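Local coordinates for protein putative phosphatase/phosphodiesterase MPN_349 (Mycoplasma pneumoniae M129, PDB 1T71) that probably hydrolyses phosphoester bonds, perhaps those of 2',3'-cyclic nucleotides, at a two-iron centre of the calcineurin-like metallophosphatase type, at residues N44-K49 and W74-D79; K54-L59 and I84-L89; G125-L130 and T162-A167; S188-I193 and S198-D203. All coordinates share one frame; numbering follows the deposited sequence.

Overall arrangement
The four contacts fall into two touching pairs. Contacts 1 and 2, with centres about 12 Å apart, both tie the 44-59 region to the 74-89 region, and a probable hydrogen bond between Thr46 OG1 and His55 ND1 connects them. Contacts 3 and 4, about 16 Å apart between centres, meet where Lys165 and Asn166 of helix 162-172 reach Thr202 and Tyr200. All four are only partly buried, though most touching residues of contact 4 are buried. Chemistry follows position: a lysine lies over an aromatic face in contacts 1 and 2, a carboxylate grips loop amides in contact 3, and backbone pairing at a sheet edge dominates contact 4. Contact 1 contains iron ligand Asn44, whereas contact 2 lies away from the iron site.

Contact 1. Residues N44-K49 and W74-D79; sequences NTTHGK and WFQKLD
Lys49 lays the end of its side chain over one face of the Phe75 ring. Its CE sits 3.5 Å from the centroid of the Phe75 ring and 13° off the ring normal, a CH-pi contact nearly above the ring centre. The ammonium nitrogen NZ is displaced toward the CE2-CZ side, at 32° off the normal, and forms a cation-pi interaction. The bend at chi3 (-60°) brings CE back beside CB, and both rest on the ring, CB against Phe75 CD1 and CG. The two segments lie in the loops that follow strands 37-41 and 66-68 of the YmdB-like, calcineurin-type metallophosphatase fold; Asn44, at the start of the first, is an iron ligand, and the Lys49 side chain lies about 4 Å from that of His72, probably the proton donor of the active site. A type I' turn from Thr46 to Lys49, closed by Lys49 N to Thr46 O at 2.9 Å, brings Thr46 and Lys49 together before the second loop. There the Gln76 side chain, bent at chi2, packs against CB and CG2 of Thr46. The hydroxyl OG1 of Thr46 is engaged elsewhere, with His55 ND1 and Ser52 N.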
loop_
_atom_site.group_PDB
_atom_site.type_symbol
_atom_site.label_atom_id
_atom_site.label_comp_id
_atom_site.label_asym_id
_atom_site.label_seq_id
_atom_site.Cartn_x
_atom_site.Cartn_y
_atom_site.Cartn_z
ATOM N N ASN A 44 6.832 -2.416 -3.959
ATOM C CA ASN A 44 7.479 -2.311 -5.275
ATOM C C ASN A 44 8.663 -1.339 -5.271
ATOM O O ASN A 44 9.169 -0.965 -6.326
ATOM C CB ASN A 44 6.469 -1.825 -6.321
ATOM C CG ASN A 44 5.370 -2.839 -6.597
ATOM O OD1 ASN A 44 5.597 -3.856 -7.251
ATOM N ND2 ASN A 44 4.177 -2.567 -6.094
ATOM N N THR A 45 9.104 -0.935 -4.086
ATOM C CA THR A 45 10.181 0.033 -3.969
ATOM C C THR A 45 11.471 -0.206 -4.754
ATOM O O THR A 45 11.870 0.639 -5.556
ATOM C CB THR A 45 10.547 0.260 -2.489
ATOM O OG1 THR A 45 9.388 0.704 -1.770
ATOM C CG2 THR A 45 11.639 1.319 -2.373
ATOM N N THR A 46 12.121 -1.345 -4.531
ATOM C CA THR A 46 13.392 -1.654 -5.185
ATOM C C THR A 46 13.265 -2.365 -6.539
ATOM O O THR A 46 12.912 -3.544 -6.611
ATOM C CB THR A 46 14.253 -2.495 -4.234
ATOM O OG1 THR A 46 14.367 -1.801 -2.983
ATOM C CG2 THR A 46 15.644 -2.739 -4.820
ATOM N N HIS A 47 13.576 -1.635 -7.608
ATOM C CA HIS A 47 13.477 -2.157 -8.971
ATOM C C HIS A 47 12.097 -2.751 -9.268
ATOM O O HIS A 47 11.966 -3.732 -10.005
ATOM C CB HIS A 47 14.576 -3.194 -9.233
ATOM C CG HIS A 47 15.957 -2.618 -9.203
ATOM N ND1 HIS A 47 16.805 -2.766 -8.126
ATOM C CD2 HIS A 47 16.614 -1.839 -10.092
ATOM C CE1 HIS A 47 17.924 -2.102 -8.352
ATOM N NE2 HIS A 47 17.834 -1.530 -9.539
ATOM N N GLY A 48 11.070 -2.140 -8.682
ATOM C CA GLY A 48 9.707 -2.586 -8.906
ATOM C C GLY A 48 9.252 -3.760 -8.059
ATOM O O GLY A 48 8.080 -4.139 -8.122
ATOM N N LYS A 49 10.160 -4.335 -7.271
ATOM C CA LYS A 49 9.811 -5.475 -6.429
ATOM C C LYS A 49 10.611 -5.572 -5.134
ATOM O O LYS A 49 11.844 -5.633 -5.148
ATOM C CB LYS A 49 9.980 -6.785 -7.209
ATOM C CG LYS A 49 9.048 -6.913 -8.402
ATOM C CD LYS A 49 9.160 -8.276 -9.061
ATOM C CE LYS A 49 10.566 -8.533 -9.551
ATOM N NZ LYS A 49 10.707 -9.887 -10.160
ATOM N N TRP A 74 8.998 -10.479 -0.403
ATOM C CA TRP A 74 10.259 -11.195 -0.249
ATOM C C TRP A 74 11.219 -11.245 -1.429
ATOM O O TRP A 74 12.125 -12.083 -1.454
ATOM C CB TRP A 74 9.931 -12.618 0.211
ATOM C CG TRP A 74 8.921 -12.626 1.331
ATOM C CD1 TRP A 74 9.180 -12.582 2.675
ATOM C CD2 TRP A 74 7.492 -12.584 1.197
ATOM N NE1 TRP A 74 8.001 -12.511 3.382
ATOM C CE2 TRP A 74 6.952 -12.507 2.502
ATOM C CE3 TRP A 74 6.617 -12.598 0.101
ATOM C CZ2 TRP A 74 5.573 -12.445 2.740
ATOM C CZ3 TRP A 74 5.245 -12.539 0.338
ATOM C CH2 TRP A 74 4.738 -12.461 1.649
ATOM N N PHE A 75 11.065 -10.344 -2.388
ATOM C CA PHE A 75 11.939 -10.391 -3.544
ATOM C C PHE A 75 13.399 -9.970 -3.350
ATOM O O PHE A 75 14.283 -10.551 -3.976
ATOM C CB PHE A 75 11.323 -9.619 -4.706
ATOM C CG PHE A 75 11.923 -9.972 -6.028
ATOM C CD1 PHE A 75 12.909 -9.175 -6.596
ATOM C CD2 PHE A 75 11.537 -11.138 -6.684
ATOM C CE1 PHE A 75 13.498 -9.532 -7.802
ATOM C CE2 PHE A 75 12.121 -11.503 -7.889
ATOM C CZ PHE A 75 13.105 -10.701 -8.448
ATOM N N GLN A 76 13.666 -8.977 -2.506
ATOM C CA GLN A 76 15.047 -8.554 -2.280
ATOM C C GLN A 76 15.690 -9.452 -1.212
ATOM O O GLN A 76 15.813 -9.072 -0.042
ATOM C CB GLN A 76 15.087 -7.079 -1.864
ATOM C CG GLN A 76 14.518 -6.131 -2.933
ATOM C CD GLN A 76 15.288 -6.179 -4.251
ATOM O OE1 GLN A 76 14.728 -5.932 -5.329
ATOM N NE2 GLN A 76 16.574 -6.480 -4.168
ATOM N N LYS A 77 16.100 -10.643 -1.646
ATOM C CA LYS A 77 16.696 -11.664 -0.784
ATOM C C LYS A 77 17.881 -11.241 0.073
ATOM O O LYS A 77 17.979 -11.623 1.237
ATOM C CB LYS A 77 17.164 -12.854 -1.619
ATOM C CG LYS A 77 16.366 -13.122 -2.861
ATOM C CD LYS A 77 15.100 -13.861 -2.572
ATOM C CE LYS A 77 14.469 -14.270 -3.883
ATOM N NZ LYS A 77 15.454 -15.009 -4.722
ATOM N N LEU A 78 18.792 -10.475 -0.512
ATOM C CA LEU A 78 19.997 -10.052 0.196
ATOM C C LEU A 78 19.787 -9.400 1.560
ATOM O O LEU A 78 20.575 -9.625 2.473
ATOM C CB LEU A 78 20.825 -9.113 -0.697
ATOM C CG LEU A 78 21.096 -9.631 -2.116
ATOM C CD1 LEU A 78 21.998 -8.666 -2.866
ATOM C CD2 LEU A 78 21.733 -11.014 -2.044
ATOM N N ASP A 79 18.736 -8.597 1.705
ATOM C CA ASP A 79 18.485 -7.918 2.975
ATOM C C ASP A 79 17.164 -8.281 3.632
ATOM O O ASP A 79 16.772 -7.624 4.593
ATOM C CB ASP A 79 18.478 -6.398 2.782
ATOM C CG ASP A 79 19.677 -5.894 2.032
ATOM O OD1 ASP A 79 20.778 -6.434 2.255
ATOM O OD2 ASP A 79 19.519 -4.943 1.232
#

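Contact 2. Residues K54-L59 and I84-L89; sequences KHYEFL and INKKDL
Tyr56 meets Lys86 through one ring face and Asp88 through its hydroxyl, joining helix 53-62 to the loop that leads into edge strand 89-90 of a mixed sheet in this calcineurin-like fold. Over the face, Lys86 CG lies 3.8 Å from the centroid of the Tyr56 ring, 23° off the normal and offset toward the rim, giving a CH-pi contact. The lysine chain bends at chi2 (-62°), and its CD and CE then follow the ring toward Tyr56 CE1. The phenol OH of Tyr56 donates to Asp88 OD1 over 2.7 Å, and that oxygen accepts through its syn lone pair; the ring and carboxylate planes are 44° apart. Glu57 OE1 and Lys86 NZ are 4.0 Å apart, opposite charges beyond salt-bridge range whose attraction is probably modest.

In the next shell, a type I turn from Lys86 to Leu89, with Leu89 N bonded to Lys86 O at 3.2 Å, sets the two loop partners of the tyrosine on one short bend. Tyr56 also touches Ile67 of strand 66-68, while Asp88 has a backbone bond to that residue. Finally, the second carboxylate oxygen of the aspartate, Asp88 OD2, is held in a salt bridge by Lys60 NZ.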
loop_
_atom_site.group_PDB
_atom_site.type_symbol
_atom_site.label_atom_id
_atom_site.label_comp_id
_atom_site.label_asym_id
_atom_site.label_seq_id
_atom_site.Cartn_x
_atom_site.Cartn_y
_atom_site.Cartn_z
ATOM N N LYS A 54 18.841 -0.340 1.956
ATOM C CA LYS A 54 19.166 1.001 1.503
ATOM C C LYS A 54 17.877 1.787 1.281
ATOM O O LYS A 54 17.719 2.894 1.788
ATOM C CB LYS A 54 19.958 0.932 0.191
ATOM C CG LYS A 54 20.446 2.284 -0.328
ATOM C CD LYS A 54 21.054 2.178 -1.731
ATOM C CE LYS A 54 20.002 1.701 -2.744
ATOM N NZ LYS A 54 20.504 1.620 -4.155
ATOM N N HIS A 55 16.943 1.204 0.539
ATOM C CA HIS A 55 15.690 1.887 0.258
ATOM C C HIS A 55 14.774 2.011 1.468
ATOM O O HIS A 55 13.988 2.960 1.562
ATOM C CB HIS A 55 15.001 1.202 -0.918
ATOM C CG HIS A 55 15.727 1.401 -2.213
ATOM N ND1 HIS A 55 15.593 0.551 -3.289
ATOM C CD2 HIS A 55 16.607 2.356 -2.597
ATOM C CE1 HIS A 55 16.360 0.972 -4.279
ATOM N NE2 HIS A 55 16.985 2.066 -3.885
ATOM N N TYR A 56 14.883 1.073 2.404
ATOM C CA TYR A 56 14.068 1.139 3.604
ATOM C C TYR A 56 14.495 2.368 4.401
ATOM O O TYR A 56 13.658 3.106 4.921
ATOM C CB TYR A 56 14.240 -0.122 4.452
ATOM C CG TYR A 56 13.827 0.067 5.898
ATOM C CD1 TYR A 56 14.736 0.540 6.851
ATOM C CD2 TYR A 56 12.517 -0.176 6.307
ATOM C CE1 TYR A 56 14.348 0.766 8.175
ATOM C CE2 TYR A 56 12.120 0.052 7.624
ATOM C CZ TYR A 56 13.037 0.524 8.550
ATOM O OH TYR A 56 12.629 0.768 9.840
ATOM N N GLU A 57 15.800 2.597 4.496
ATOM C CA GLU A 57 16.277 3.760 5.236
ATOM C C GLU A 57 15.921 5.040 4.481
ATOM O O GLU A 57 15.590 6.053 5.094
ATOM C CB GLU A 57 17.786 3.660 5.498
ATOM C CG GLU A 57 18.159 2.572 6.523
ATOM C CD GLU A 57 17.487 2.761 7.898
ATOM O OE1 GLU A 57 17.635 1.866 8.766
ATOM O OE2 GLU A 57 16.823 3.801 8.124
ATOM N N PHE A 58 15.968 4.992 3.153
ATOM C CA PHE A 58 15.605 6.158 2.350
ATOM C C PHE A 58 14.172 6.592 2.690
ATOM O O PHE A 58 13.917 7.764 2.984
ATOM C CB PHE A 58 15.685 5.831 0.857
ATOM C CG PHE A 58 15.190 6.942 -0.033
ATOM C CD1 PHE A 58 16.084 7.815 -0.643
ATOM C CD2 PHE A 58 13.823 7.132 -0.237
ATOM C CE1 PHE A 58 15.626 8.860 -1.443
ATOM C CE2 PHE A 58 13.357 8.172 -1.031
ATOM C CZ PHE A 58 14.258 9.038 -1.636
ATOM N N LEU A 59 13.237 5.645 2.629
ATOM C CA LEU A 59 11.839 5.942 2.932
ATOM C C LEU A 59 11.715 6.456 4.356
ATOM O O LEU A 59 10.961 7.384 4.640
ATOM C CB LEU A 59 10.970 4.689 2.765
ATOM C CG LEU A 59 10.709 4.237 1.327
ATOM C CD1 LEU A 59 9.855 2.978 1.346
ATOM C CD2 LEU A 59 10.011 5.358 0.548
ATOM N N ILE A 84 12.497 -6.987 6.593
ATOM C CA ILE A 84 11.178 -7.371 7.069
ATOM C C ILE A 84 11.114 -7.653 8.577
ATOM O O ILE A 84 10.036 -7.828 9.146
ATOM C CB ILE A 84 10.599 -8.526 6.187
ATOM C CG1 ILE A 84 9.500 -9.287 6.915
ATOM C CG2 ILE A 84 11.698 -9.412 5.708
ATOM C CD1 ILE A 84 8.803 -10.294 6.024
ATOM N N ASN A 85 12.272 -7.649 9.234
ATOM C CA ASN A 85 12.318 -7.840 10.680
ATOM C C ASN A 85 12.235 -6.471 11.362
ATOM O O ASN A 85 12.176 -6.384 12.586
ATOM C CB ASN A 85 13.612 -8.546 11.096
ATOM C CG ASN A 85 13.389 -9.996 11.490
ATOM O OD1 ASN A 85 14.304 -10.819 11.415
ATOM N ND2 ASN A 85 12.172 -10.314 11.918
ATOM N N LYS A 86 12.233 -5.401 10.565
ATOM C CA LYS A 86 12.150 -4.050 11.116
ATOM C C LYS A 86 10.854 -3.882 11.902
ATOM O O LYS A 86 9.779 -4.259 11.439
ATOM C CB LYS A 86 12.234 -2.999 10.003
ATOM C CG LYS A 86 13.612 -2.889 9.361
ATOM C CD LYS A 86 14.699 -2.444 10.353
ATOM C CE LYS A 86 16.028 -2.213 9.641
ATOM N NZ LYS A 86 17.121 -1.716 10.518
ATOM N N LYS A 87 10.970 -3.293 13.087
ATOM C CA LYS A 87 9.840 -3.087 13.991
ATOM C C LYS A 87 8.654 -2.273 13.465
ATOM O O LYS A 87 7.530 -2.461 13.922
ATOM C CB LYS A 87 10.336 -2.455 15.302
ATOM C CG LYS A 87 11.861 -2.374 15.429
ATOM C CD LYS A 87 12.454 -1.352 14.447
ATOM C CE LYS A 87 13.947 -1.548 14.253
ATOM N NZ LYS A 87 14.243 -2.903 13.730
ATOM N N ASP A 88 8.895 -1.368 12.521
ATOM C CA ASP A 88 7.825 -0.539 11.974
ATOM C C ASP A 88 7.391 -0.996 10.585
ATOM O O ASP A 88 6.861 -0.205 9.806
ATOM C CB ASP A 88 8.279 0.918 11.911
ATOM C CG ASP A 88 9.686 1.063 11.365
ATOM O OD1 ASP A 88 10.135 0.152 10.641
ATOM O OD2 ASP A 88 10.343 2.086 11.653
ATOM N N LEU A 89 7.607 -2.277 10.295
ATOM C CA LEU A 89 7.268 -2.856 8.997
ATOM C C LEU A 89 6.350 -4.060 9.174
ATOM O O LEU A 89 6.667 -4.982 9.929
ATOM C CB LEU A 89 8.566 -3.288 8.300
ATOM C CG LEU A 89 8.701 -4.021 6.958
ATOM C CD1 LEU A 89 7.499 -4.904 6.687
ATOM C CD2 LEU A 89 8.908 -3.008 5.845
#

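Contact 3. Residues G125-L130 and T162-A167; sequences GTSVPL and TSEKNA
Glu164 reaches from the first turn of helix 162-172 to the type I turn Gly125-Val128, which follows strand 117-124 in the calcineurin-like fold. With CG anti to the backbone N (chi1 -170°) and the chain extended beyond it, the glutamate holds its carboxylate well clear of the helix, against the turn's amides. Its two oxygens divide the work. Glu164 OE1 accepts from Thr126 N at 2.6 Å through its syn lone pair. Glu164 OE2 accepts twice from Ser127: the backbone N comes from the syn side but 34° out of the carboxylate plane, at 2.9 Å, and the hydroxyl OG arrives nearly along the C-O axis at 2.6 Å. Three donors therefore fix the carboxylate's rotation. Ser127 can give both because its OG sits between the backbone N and the carbonyl carbon (chi1 64°), which turns the hydroxyl toward the glutamate. Ser127 OG also accepts hydrogen bonds from the backbone N of Glu160 and of Thr161, just before the helix. Gly125 has a backbone bond with the iron ligand His158, which links the turn to a residue of the iron site. The CA of Gly125 lies 3.5 Å from Glu164 OE2.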
loop_
_atom_site.group_PDB
_atom_site.type_symbol
_atom_site.label_atom_id
_atom_site.label_comp_id
_atom_site.label_asym_id
_atom_site.label_seq_id
_atom_site.Cartn_x
_atom_site.Cartn_y
_atom_site.Cartn_z
ATOM N N GLY A 125 -5.073 -10.753 -0.546
ATOM C CA GLY A 125 -6.359 -11.212 -1.033
ATOM C C GLY A 125 -6.230 -12.589 -1.644
ATOM O O GLY A 125 -5.181 -12.952 -2.177
ATOM N N THR A 126 -7.299 -13.367 -1.570
ATOM C CA THR A 126 -7.275 -14.707 -2.124
ATOM C C THR A 126 -7.273 -14.641 -3.652
ATOM O O THR A 126 -6.919 -15.609 -4.322
ATOM C CB THR A 126 -8.493 -15.506 -1.633
ATOM O OG1 THR A 126 -8.277 -16.898 -1.876
ATOM C CG2 THR A 126 -9.752 -15.056 -2.359
ATOM N N SER A 127 -7.655 -13.483 -4.191
ATOM C CA SER A 127 -7.708 -13.262 -5.636
ATOM C C SER A 127 -6.350 -12.925 -6.263
ATOM O O SER A 127 -6.253 -12.714 -7.471
ATOM C CB SER A 127 -8.704 -12.139 -5.963
ATOM O OG SER A 127 -8.287 -10.893 -5.417
ATOM N N VAL A 128 -5.305 -12.863 -5.449
ATOM C CA VAL A 128 -3.975 -12.560 -5.962
ATOM C C VAL A 128 -3.236 -13.864 -6.242
ATOM O O VAL A 128 -3.130 -14.722 -5.368
ATOM C CB VAL A 128 -3.130 -11.749 -4.944
ATOM C CG1 VAL A 128 -1.745 -11.473 -5.527
ATOM C CG2 VAL A 128 -3.823 -10.447 -4.599
ATOM N N PRO A 129 -2.727 -14.034 -7.472
ATOM C CA PRO A 129 -1.996 -15.263 -7.811
ATOM C C PRO A 129 -0.652 -15.235 -7.091
ATOM O O PRO A 129 0.109 -14.283 -7.250
ATOM C CB PRO A 129 -1.826 -15.161 -9.326
ATOM C CG PRO A 129 -2.956 -14.263 -9.751
ATOM C CD PRO A 129 -2.959 -13.218 -8.672
ATOM N N LEU A 130 -0.371 -16.263 -6.296
ATOM C CA LEU A 130 0.882 -16.340 -5.550
ATOM C C LEU A 130 1.641 -17.642 -5.802
ATOM O O LEU A 130 1.046 -18.662 -6.147
ATOM C CB LEU A 130 0.627 -16.226 -4.040
ATOM C CG LEU A 130 0.381 -14.884 -3.337
ATOM C CD1 LEU A 130 0.797 -13.735 -4.246
ATOM C CD2 LEU A 130 -1.072 -14.767 -2.940
ATOM N N THR A 162 -12.107 -6.366 -7.459
ATOM C CA THR A 162 -13.008 -5.370 -6.884
ATOM C C THR A 162 -14.081 -6.096 -6.086
ATOM O O THR A 162 -14.594 -5.571 -5.102
ATOM C CB THR A 162 -13.721 -4.496 -7.961
ATOM O OG1 THR A 162 -14.253 -5.341 -8.989
ATOM C CG2 THR A 162 -12.759 -3.475 -8.569
ATOM N N SER A 163 -14.434 -7.305 -6.502
ATOM C CA SER A 163 -15.444 -8.043 -5.759
ATOM C C SER A 163 -14.882 -8.544 -4.425
ATOM O O SER A 163 -15.564 -8.457 -3.409
ATOM C CB SER A 163 -15.992 -9.211 -6.581
ATOM O OG SER A 163 -15.017 -10.222 -6.741
ATOM N N GLU A 164 -13.651 -9.054 -4.403
ATOM C CA GLU A 164 -13.104 -9.516 -3.127
ATOM C C GLU A 164 -12.904 -8.322 -2.193
ATOM O O GLU A 164 -13.148 -8.409 -0.989
ATOM C CB GLU A 164 -11.764 -10.242 -3.297
ATOM C CG GLU A 164 -11.331 -10.930 -1.995
ATOM C CD GLU A 164 -9.970 -11.608 -2.055
ATOM O OE1 GLU A 164 -9.665 -12.383 -1.121
ATOM O OE2 GLU A 164 -9.203 -11.369 -3.013
ATOM N N LYS A 165 -12.468 -7.204 -2.760
ATOM C CA LYS A 165 -12.229 -5.993 -1.983
ATOM C C LYS A 165 -13.504 -5.495 -1.298
ATOM O O LYS A 165 -13.516 -5.216 -0.102
ATOM C CB LYS A 165 -11.676 -4.883 -2.891
ATOM C CG LYS A 165 -10.341 -4.303 -2.435
ATOM C CD LYS A 165 -9.162 -5.101 -2.958
ATOM C CE LYS A 165 -8.846 -4.744 -4.406
ATOM N NZ LYS A 165 -8.106 -3.454 -4.544
ATOM N N ASN A 166 -14.581 -5.380 -2.066
ATOM C CA ASN A 166 -15.830 -4.903 -1.517
ATOM C C ASN A 166 -16.515 -5.921 -0.605
ATOM O O ASN A 166 -17.244 -5.543 0.310
ATOM C CB ASN A 166 -16.737 -4.448 -2.657
ATOM C CG ASN A 166 -16.306 -3.100 -3.220
ATOM O OD1 ASN A 166 -16.671 -2.052 -2.687
ATOM N ND2 ASN A 166 -15.500 -3.124 -4.278
ATOM N N ALA A 167 -16.279 -7.206 -0.844
ATOM C CA ALA A 167 -16.865 -8.225 0.014
ATOM C C ALA A 167 -16.185 -8.083 1.377
ATOM O O ALA A 167 -16.816 -8.230 2.423
ATOM C CB ALA A 167 -16.614 -9.612 -0.555
#

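Contact 4. Residues S188-I193 and S198-D203; sequences SADLRI and SAYITD
Arg192 and Tyr200 exchange both backbone bonds of an antiparallel hydrogen-bonded pair: Tyr200 N gives to Arg192 O at 3.0 Å, and Arg192 N returns a bond to Tyr200 O at 3.2 Å. The next pair, Ile193 with Ala199, is non-hydrogen-bonded; there Ile193 CA approaches Ser198 O at 3.1 Å as a CA-H...O contact. The guanidinium NE of Arg192 donates to Ile193 O at 2.9 Å, and Ser198 OG is hydrogen-bonded to the carbonyl oxygens of Asp173 and Val176. Farther along, Ser188 satisfies both backbone polar atoms of Asp203: its N donates to Asp203 O at 3.0 Å, and its OG accepts from Asp203 N at 3.1 Å. That hydroxyl takes the position between N and the carbonyl carbon (chi1 55°), facing the second segment. Asp190 OD2 lies against Thr202 OG1 and Tyr200 CE2, but its separation from the threonine is too short to be trusted in detail. On the apolar side, Leu191 CG meets Ile201 CD1 at 4.0 Å. Thr202 O is taken by Lys165 NZ, and Asp203 OD2 is bonded to Thr184 OG1, near iron ligands Asp12 and His183. The segments form a beta hairpin whose strand 192-193 makes one edge of a mixed sheet in the calcineurin-like metallophosphatase fold.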
loop_
_atom_site.group_PDB
_atom_site.type_symbol
_atom_site.label_atom_id
_atom_site.label_comp_id
_atom_site.label_asym_id
_atom_site.label_seq_id
_atom_site.Cartn_x
_atom_site.Cartn_y
_atom_site.Cartn_z
ATOM N N SER A 188 -8.979 4.336 -7.040
ATOM C CA SER A 188 -10.404 4.281 -7.346
ATOM C C SER A 188 -10.997 5.571 -6.791
ATOM O O SER A 188 -10.409 6.184 -5.900
ATOM C CB SER A 188 -11.060 3.061 -6.687
ATOM O OG SER A 188 -10.829 3.037 -5.289
ATOM N N ALA A 189 -12.139 5.995 -7.326
ATOM C CA ALA A 189 -12.791 7.228 -6.871
ATOM C C ALA A 189 -13.812 6.861 -5.789
ATOM O O ALA A 189 -14.798 7.564 -5.563
ATOM C CB ALA A 189 -13.482 7.924 -8.055
ATOM N N ASP A 190 -13.498 5.756 -5.120
ATOM C CA ASP A 190 -14.266 5.090 -4.065
ATOM C C ASP A 190 -14.229 5.663 -2.643
ATOM O O ASP A 190 -15.112 5.378 -1.841
ATOM C CB ASP A 190 -13.744 3.648 -3.972
ATOM C CG ASP A 190 -14.777 2.633 -4.324
ATOM O OD1 ASP A 190 -15.620 2.924 -5.192
ATOM O OD2 ASP A 190 -14.741 1.533 -3.747
ATOM N N LEU A 191 -13.179 6.412 -2.325
ATOM C CA LEU A 191 -12.965 6.953 -0.984
ATOM C C LEU A 191 -14.162 7.556 -0.263
ATOM O O LEU A 191 -14.877 8.392 -0.816
ATOM C CB LEU A 191 -11.847 8.000 -1.018
ATOM C CG LEU A 191 -10.781 8.045 0.093
ATOM C CD1 LEU A 191 -10.379 9.493 0.324
ATOM C CD2 LEU A 191 -11.278 7.429 1.386
ATOM N N ARG A 192 -14.364 7.133 0.982
ATOM C CA ARG A 192 -15.438 7.675 1.805
ATOM C C ARG A 192 -15.395 7.158 3.231
ATOM O O ARG A 192 -14.713 6.173 3.540
ATOM C CB ARG A 192 -16.816 7.327 1.225
ATOM C CG ARG A 192 -17.224 5.866 1.424
ATOM C CD ARG A 192 -18.694 5.634 1.066
ATOM N NE ARG A 192 -19.593 6.172 2.086
ATOM C CZ ARG A 192 -20.921 6.158 2.001
ATOM N NH1 ARG A 192 -21.528 5.636 0.936
ATOM N NH2 ARG A 192 -21.651 6.662 2.989
ATOM N N ILE A 193 -16.128 7.856 4.096
ATOM C CA ILE A 193 -16.288 7.457 5.481
ATOM C C ILE A 193 -17.519 6.577 5.267
ATOM O O ILE A 193 -18.465 7.006 4.605
ATOM C CB ILE A 193 -16.661 8.663 6.381
ATOM C CG1 ILE A 193 -15.479 9.629 6.472
ATOM C CG2 ILE A 193 -17.088 8.172 7.766
ATOM C CD1 ILE A 193 -15.721 10.839 7.368
ATOM N N SER A 198 -16.185 3.934 9.327
ATOM C CA SER A 198 -14.831 3.552 8.948
ATOM C C SER A 198 -14.454 4.295 7.680
ATOM O O SER A 198 -15.256 5.039 7.116
ATOM C CB SER A 198 -14.743 2.052 8.677
ATOM O OG SER A 198 -15.026 1.312 9.844
ATOM N N ALA A 199 -13.219 4.101 7.239
ATOM C CA ALA A 199 -12.765 4.711 6.002
ATOM C C ALA A 199 -12.544 3.542 5.044
ATOM O O ALA A 199 -12.003 2.507 5.438
ATOM C CB ALA A 199 -11.469 5.470 6.226
ATOM N N TYR A 200 -12.987 3.692 3.800
ATOM C CA TYR A 200 -12.818 2.638 2.799
ATOM C C TYR A 200 -12.476 3.192 1.425
ATOM O O TYR A 200 -12.885 4.298 1.073
ATOM C CB TYR A 200 -14.098 1.809 2.642
ATOM C CG TYR A 200 -14.020 0.817 1.489
ATOM C CD1 TYR A 200 -13.263 -0.348 1.596
ATOM C CD2 TYR A 200 -14.662 1.070 0.274
ATOM C CE1 TYR A 200 -13.143 -1.235 0.533
ATOM C CE2 TYR A 200 -14.547 0.183 -0.809
ATOM C CZ TYR A 200 -13.782 -0.968 -0.669
ATOM O OH TYR A 200 -13.633 -1.846 -1.726
ATOM N N ILE A 201 -11.729 2.405 0.657
ATOM C CA ILE A 201 -11.371 2.745 -0.713
ATOM C C ILE A 201 -10.930 1.440 -1.377
ATOM O O ILE A 201 -10.121 0.689 -0.823
ATOM C CB ILE A 201 -10.250 3.826 -0.789
ATOM C CG1 ILE A 201 -10.079 4.280 -2.241
ATOM C CG2 ILE A 201 -8.946 3.291 -0.234
ATOM C CD1 ILE A 201 -9.066 5.408 -2.430
ATOM N N THR A 202 -11.484 1.154 -2.551
ATOM C CA THR A 202 -11.158 -0.080 -3.256
ATOM C C THR A 202 -9.664 -0.196 -3.534
ATOM O O THR A 202 -9.089 -1.268 -3.367
ATOM C CB THR A 202 -11.967 -0.199 -4.565
ATOM O OG1 THR A 202 -13.359 -0.294 -4.238
ATOM C CG2 THR A 202 -11.563 -1.454 -5.340
ATOM N N ASP A 203 -9.043 0.903 -3.958
ATOM C CA ASP A 203 -7.602 0.910 -4.202
ATOM C C ASP A 203 -7.006 2.311 -4.048
ATOM O O ASP A 203 -7.460 3.270 -4.676
ATOM C CB ASP A 203 -7.264 0.350 -5.594
ATOM C CG ASP A 203 -5.838 -0.191 -5.666
ATOM O OD1 ASP A 203 -4.885 0.585 -5.394
ATOM O OD2 ASP A 203 -5.668 -1.393 -5.981
#